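Local coordinates for protein D-glycero-alpha-D-manno-heptose 7-phosphate kinase (Campylobacter jejuni subsp. jejuni, PDB 4N3O) that catalyses the ATP-dependent phosphorylation of D-glycero-alpha-D-manno-heptose 7-phosphate at C-1, an early step towards the GDP-heptose used in capsule polysaccharide synthesis, at residues F172-F177 against K242-L247. Sequence-based numbering, arbitrary orientation.
Sequences FNFMEF and KMKEAL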
loop_
_atom_site.group_PDB
_atom_site.type_symbol
_atom_site.label_atom_id
_atom_site.label_comp_id
_atom_site.label_asym_id
_atom_site.label_seq_id
_atom_site.Cartn_x
_atom_site.Cartn_y
_atom_site.Cartn_z
ATOM N N PHE A 172 8.092 -11.846 -4.293
ATOM C CA PHE A 172 8.793 -11.844 -5.554
ATOM C C PHE A 172 8.963 -13.286 -5.921
ATOM O O PHE A 172 9.379 -14.090 -5.096
ATOM C CB PHE A 172 10.151 -11.185 -5.412
ATOM C CG PHE A 172 10.117 -9.687 -5.459
ATOM C CD1 PHE A 172 9.461 -8.965 -4.497
ATOM C CD2 PHE A 172 10.792 -9.014 -6.445
ATOM C CE1 PHE A 172 9.430 -7.585 -4.549
ATOM C CE2 PHE A 172 10.779 -7.642 -6.495
ATOM C CZ PHE A 172 10.087 -6.925 -5.559
ATOM N N ASN A 173 8.615 -13.624 -7.157
ATOM C CA ASN A 173 8.732 -14.988 -7.638
ATOM C C ASN A 173 9.426 -14.990 -8.973
ATOM O O ASN A 173 9.027 -14.272 -9.888
ATOM C CB ASN A 173 7.353 -15.624 -7.789
ATOM C CG ASN A 173 6.657 -15.836 -6.460
ATOM O OD1 ASN A 173 7.108 -16.624 -5.633
ATOM N ND2 ASN A 173 5.531 -15.152 -6.259
ATOM N N PHE A 174 10.490 -15.772 -9.063
ATOM C CA PHE A 174 11.225 -15.914 -10.293
ATOM C C PHE A 174 10.826 -17.262 -10.839
ATOM O O PHE A 174 11.050 -18.278 -10.188
ATOM C CB PHE A 174 12.721 -15.875 -10.044
ATOM C CG PHE A 174 13.522 -15.738 -11.298
ATOM C CD1 PHE A 174 13.812 -16.844 -12.078
ATOM C CD2 PHE A 174 13.987 -14.500 -11.699
ATOM C CE1 PHE A 174 14.561 -16.716 -13.235
ATOM C CE2 PHE A 174 14.727 -14.366 -12.852
ATOM C CZ PHE A 174 15.012 -15.476 -13.622
HETATM N N MSE A 175 10.236 -17.274 -12.023
HETATM C CA MSE A 175 9.758 -18.517 -12.601
HETATM C C MSE A 175 10.485 -18.875 -13.859
HETATM O O MSE A 175 10.634 -18.051 -14.769
HETATM C CB MSE A 175 8.268 -18.350 -12.809
HETATM C CG MSE A 175 7.720 -17.682 -11.542
HETATM SE SE MSE A 175 5.790 -17.864 -11.573
HETATM C CE MSE A 175 5.229 -17.046 -9.893
ATOM N N GLU A 176 10.961 -20.119 -13.897
ATOM C CA GLU A 176 11.683 -20.655 -15.045
ATOM C C GLU A 176 10.831 -21.708 -15.715
ATOM O O GLU A 176 10.188 -22.525 -15.054
ATOM C CB GLU A 176 13.047 -21.189 -14.614
ATOM C CG GLU A 176 14.016 -20.047 -14.338
ATOM C CD GLU A 176 15.216 -20.452 -13.517
ATOM O OE1 GLU A 176 16.363 -20.257 -13.995
ATOM O OE2 GLU A 176 15.006 -20.975 -12.396
ATOM N N PHE A 177 10.806 -21.655 -17.038
ATOM C CA PHE A 177 9.988 -22.571 -17.817
ATOM C C PHE A 177 10.815 -23.599 -18.585
ATOM O O PHE A 177 11.821 -23.266 -19.225
ATOM C CB PHE A 177 9.103 -21.777 -18.773
ATOM C CG PHE A 177 8.281 -20.732 -18.089
ATOM C CD1 PHE A 177 7.279 -21.099 -17.198
ATOM C CD2 PHE A 177 8.502 -19.383 -18.334
ATOM C CE1 PHE A 177 6.517 -20.141 -16.554
ATOM C CE2 PHE A 177 7.740 -18.420 -17.697
ATOM C CZ PHE A 177 6.747 -18.800 -16.804
ATOM N N LYS A 242 21.626 -13.711 -14.395
ATOM C CA LYS A 242 22.249 -12.460 -14.026
ATOM C C LYS A 242 21.312 -11.681 -13.110
ATOM O O LYS A 242 21.767 -11.047 -12.164
ATOM C CB LYS A 242 22.608 -11.653 -15.271
ATOM C CG LYS A 242 23.594 -10.526 -15.009
ATOM C CD LYS A 242 23.926 -9.731 -16.270
ATOM C CE LYS A 242 24.602 -10.593 -17.330
ATOM N NZ LYS A 242 25.033 -9.794 -18.512
HETATM N N MSE A 243 20.007 -11.756 -13.387
HETATM C CA MSE A 243 18.996 -11.078 -12.575
HETATM C C MSE A 243 18.815 -11.763 -11.238
HETATM O O MSE A 243 18.547 -11.103 -10.262
HETATM C CB MSE A 243 17.657 -10.983 -13.289
HETATM C CG MSE A 243 16.776 -9.853 -12.739
HETATM SE SE MSE A 243 15.179 -9.730 -13.905
HETATM C CE MSE A 243 16.014 -9.073 -15.564
ATOM N N LYS A 244 18.938 -13.083 -11.171
ATOM C CA LYS A 244 18.847 -13.757 -9.872
ATOM C C LYS A 244 20.015 -13.324 -9.001
ATOM O O LYS A 244 19.840 -12.958 -7.846
ATOM C CB LYS A 244 18.937 -15.279 -9.979
ATOM C CG LYS A 244 17.788 -15.996 -10.643
ATOM C CD LYS A 244 17.931 -17.496 -10.385
ATOM C CE LYS A 244 17.126 -18.350 -11.354
ATOM N NZ LYS A 244 17.662 -18.269 -12.750
ATOM N N GLU A 245 21.213 -13.383 -9.575
ATOM C CA GLU A 245 22.424 -13.042 -8.856
ATOM C C GLU A 245 22.333 -11.613 -8.334
ATOM O O GLU A 245 22.653 -11.366 -7.180
ATOM C CB GLU A 245 23.643 -13.230 -9.758
ATOM C CG GLU A 245 24.968 -13.306 -9.014
ATOM C CD GLU A 245 26.162 -13.531 -9.946
ATOM O OE1 GLU A 245 26.137 -13.044 -11.103
ATOM O OE2 GLU A 245 27.142 -14.177 -9.510
ATOM N N ALA A 246 21.858 -10.687 -9.168
ATOM C CA ALA A 246 21.726 -9.280 -8.761
ATOM C C ALA A 246 20.715 -9.129 -7.606
ATOM O O ALA A 246 20.894 -8.304 -6.706
ATOM C CB ALA A 246 21.323 -8.411 -9.947
ATOM N N LEU A 247 19.655 -9.921 -7.650
ATOM C CA LEU A 247 18.638 -9.900 -6.606
ATOM C C LEU A 247 19.231 -10.451 -5.325
ATOM O O LEU A 247 19.158 -9.821 -4.280
ATOM C CB LEU A 247 17.401 -10.693 -7.034
ATOM C CG LEU A 247 16.415 -9.939 -7.935
ATOM C CD1 LEU A 247 15.337 -10.873 -8.450
ATOM C CD2 LEU A 247 15.767 -8.796 -7.170
#
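Lys244 NZ donates a hydrogen bond to Glu176 OE1 at 2.7 Å, which closes a salt bridge. It meets the oxygen from above the carboxylate, 62° out of its plane. The two side chains reach this point from opposite directions. Glu176 comes off the strand with its chain extended beyond CG. On the way to the salt bridge, the lysine passes over one face of the Phe174 ring; the two side chains cross at about a right angle. Lys244 CG sits over the centre of that face, 4.0 Å from the ring centroid, as a CH-pi contact. The chain then runs on over the rim, where Lys244 CE is 3.6 Å from Phe174 CE1. A bend at chi4 (68°) sets NZ 3.5 Å from the same CE1 atom. With CG anti to the backbone nitrogen (chi1 -168°), the Phe174 ring extends from the strand into the lysine's path. Glu176 CG lies at the ring edge, in plane. Selenomethionine Met243 adds a looser apolar touch, with CB 4.5 Å from Phe174 CE2. Tyr34 of strand 31-40 also meets the Phe174 ring, with nearly parallel planes. Helix 236-248 thus lies against strand 172-178, paired with 31-40 and 182-188, a helix-on-sheet contact in the two-part GHMP kinase fold.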